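Local coordinates for response regulator receiver protein (Pseudoalteromonas atlantica T6c, PDB 3KTO) that probably acts as a receiver module of two-component signalling, taking a phosphoryl group from a partner kinase to regulate a downstream response, at residues E72-K76 and R77-L81. Residues are numbered along the deposited sequence; the frame is centred on the assembly and turned at random.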
loop_
_atom_site.group_PDB
_atom_site.type_symbol
_atom_site.label_atom_id
_atom_site.label_comp_id
_atom_site.label_asym_id
_atom_site.label_seq_id
_atom_site.Cartn_x
_atom_site.Cartn_y
_atom_site.Cartn_z
ATOM N N GLU A 72 -1.466 -7.242 -22.647
ATOM C CA GLU A 72 -0.737 -7.513 -23.884
ATOM C C GLU A 72 -1.035 -8.928 -24.398
ATOM O O GLU A 72 -1.226 -9.135 -25.593
ATOM C CB GLU A 72 0.765 -7.337 -23.656
ATOM C CG GLU A 72 1.139 -5.920 -23.212
ATOM C CD GLU A 72 2.606 -5.766 -22.840
ATOM O OE1 GLU A 72 3.255 -6.772 -22.499
ATOM O OE2 GLU A 72 3.103 -4.623 -22.864
ATOM N N THR A 73 -1.079 -9.893 -23.488
ATOM C CA THR A 73 -1.357 -11.272 -23.862
ATOM C C THR A 73 -2.741 -11.419 -24.484
ATOM O O THR A 73 -2.895 -12.051 -25.529
ATOM C CB THR A 73 -1.267 -12.204 -22.646
ATOM O OG1 THR A 73 0.097 -12.270 -22.204
ATOM C CG2 THR A 73 -1.770 -13.608 -23.008
ATOM N N LEU A 74 -3.744 -10.838 -23.832
ATOM C CA LEU A 74 -5.113 -10.903 -24.319
ATOM C C LEU A 74 -5.248 -10.230 -25.678
ATOM O O LEU A 74 -5.963 -10.723 -26.552
ATOM C CB LEU A 74 -6.060 -10.236 -23.328
ATOM C CG LEU A 74 -6.186 -10.877 -21.947
ATOM C CD1 LEU A 74 -7.044 -9.986 -21.075
ATOM C CD2 LEU A 74 -6.800 -12.273 -22.064
ATOM N N VAL A 75 -4.567 -9.102 -25.854
ATOM C CA VAL A 75 -4.620 -8.382 -27.120
ATOM C C VAL A 75 -3.956 -9.227 -28.202
ATOM O O VAL A 75 -4.382 -9.237 -29.354
ATOM C CB VAL A 75 -3.901 -7.015 -27.023
ATOM C CG1 VAL A 75 -3.768 -6.393 -28.414
ATOM C CG2 VAL A 75 -4.680 -6.086 -26.104
ATOM N N LYS A 76 -2.911 -9.942 -27.819
ATOM C CA LYS A 76 -2.205 -10.798 -28.751
ATOM C C LYS A 76 -3.123 -11.948 -29.179
ATOM O O LYS A 76 -3.052 -12.415 -30.314
ATOM C CB LYS A 76 -0.945 -11.351 -28.092
ATOM C CG LYS A 76 0.077 -11.869 -29.066
ATOM C CD LYS A 76 1.287 -12.423 -28.343
ATOM C CE LYS A 76 2.408 -12.714 -29.327
ATOM N NZ LYS A 76 1.961 -13.605 -30.437
ATOM N N ARG A 77 -3.990 -12.392 -28.268
ATOM C CA ARG A 77 -4.917 -13.488 -28.556
ATOM C C ARG A 77 -6.224 -13.035 -29.192
ATOM O O ARG A 77 -7.210 -13.771 -29.192
ATOM C CB ARG A 77 -5.229 -14.268 -27.282
ATOM C CG ARG A 77 -4.028 -14.964 -26.686
ATOM C CD ARG A 77 -4.410 -15.742 -25.451
ATOM N NE ARG A 77 -3.242 -16.350 -24.827
ATOM C CZ ARG A 77 -3.287 -17.081 -23.720
ATOM N NH1 ARG A 77 -4.446 -17.299 -23.115
ATOM N NH2 ARG A 77 -2.167 -17.583 -23.214
ATOM N N GLY A 78 -6.237 -11.818 -29.720
ATOM C CA GLY A 78 -7.430 -11.312 -30.373
ATOM C C GLY A 78 -8.535 -10.749 -29.499
ATOM O O GLY A 78 -9.560 -10.321 -30.021
ATOM N N PHE A 79 -8.354 -10.746 -28.184
ATOM C CA PHE A 79 -9.380 -10.204 -27.295
ATOM C C PHE A 79 -9.234 -8.691 -27.190
ATOM O O PHE A 79 -8.235 -8.193 -26.673
ATOM C CB PHE A 79 -9.274 -10.847 -25.914
ATOM C CG PHE A 79 -9.757 -12.265 -25.874
ATOM C CD1 PHE A 79 -11.116 -12.552 -25.964
ATOM C CD2 PHE A 79 -8.854 -13.317 -25.759
ATOM C CE1 PHE A 79 -11.570 -13.868 -25.938
ATOM C CE2 PHE A 79 -9.295 -14.634 -25.731
ATOM C CZ PHE A 79 -10.657 -14.911 -25.821
ATOM N N HIS A 80 -10.234 -7.964 -27.681
ATOM C CA HIS A 80 -10.190 -6.509 -27.660
ATOM C C HIS A 80 -11.309 -5.854 -26.862
ATOM O O HIS A 80 -12.323 -5.428 -27.423
ATOM C CB HIS A 80 -10.197 -5.970 -29.091
ATOM C CG HIS A 80 -9.047 -6.454 -29.919
ATOM N ND1 HIS A 80 -8.972 -7.741 -30.408
ATOM C CD2 HIS A 80 -7.905 -5.838 -30.305
ATOM C CE1 HIS A 80 -7.834 -7.897 -31.061
ATOM N NE2 HIS A 80 -7.167 -6.758 -31.013
ATOM N N LEU A 81 -11.110 -5.766 -25.551
ATOM C CA LEU A 81 -12.087 -5.154 -24.663
ATOM C C LEU A 81 -11.489 -3.879 -24.099
ATOM O O LEU A 81 -10.332 -3.870 -23.683
ATOM C CB LEU A 81 -12.420 -6.098 -23.509
ATOM C CG LEU A 81 -13.020 -7.467 -23.841
ATOM C CD1 LEU A 81 -13.047 -8.333 -22.590
ATOM C CD2 LEU A 81 -14.418 -7.287 -24.404
#
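The guanidinium plane of Arg77 carries the methyl of Thr73 over one face: CG2 of Thr73 stands 3.5 Å above that plane, displaced toward its rim, and its closest atom there is NE of Arg77 at 3.6 Å. The two side chains run side by side in the same direction. Because OG1 of Thr73 sits beside its backbone N (chi1 -68°), CG2 takes the place opposite that N and presents carbon to the arginine, while OG1 is hydrogen-bonded to Glu69 O one turn earlier. The Phe79 ring meets Leu74 O at its edge, near the ring plane; CB of Phe79 comes 4.2 Å from CB of Leu74, and the Phe79 side chain also touches Ile47. The His80 ring approaches Val75 O obliquely, and its ND1 makes a weak bond to Gly78 O.

Beneath these groups the backbone closes helix 66-76 with a Schellman motif. Its diagnostic pair is Phe79 N to Leu74 O, 2.9 Å, and Gly78 N to Val75 O, 3.2 Å. The second donor sits above the carbonyl plane, 70° out of it, rather than on a lone pair. Arg77 N adds a regular helical bond to Thr73 O, 3.0 Å, and a weak one to Leu74 O, which therefore accepts from two amides. Gly78 is the C-prime residue, and its positive phi, 81°, turns the chain out of the helix into the loop that leads to strand 83-87, completing the beta-alpha-beta crossover from strand 51-57 in the CheY-like fold.

Leu74 packs inward on Met54 of the central strand 51-57. Chemically, the carbonyls of Thr73, Leu74 and Val75 each accept a backbone N-H, while the side chains contribute mainly apolar contacts; the positive charge of Arg77 near this C-terminal helix end would probably suit the helix dipole.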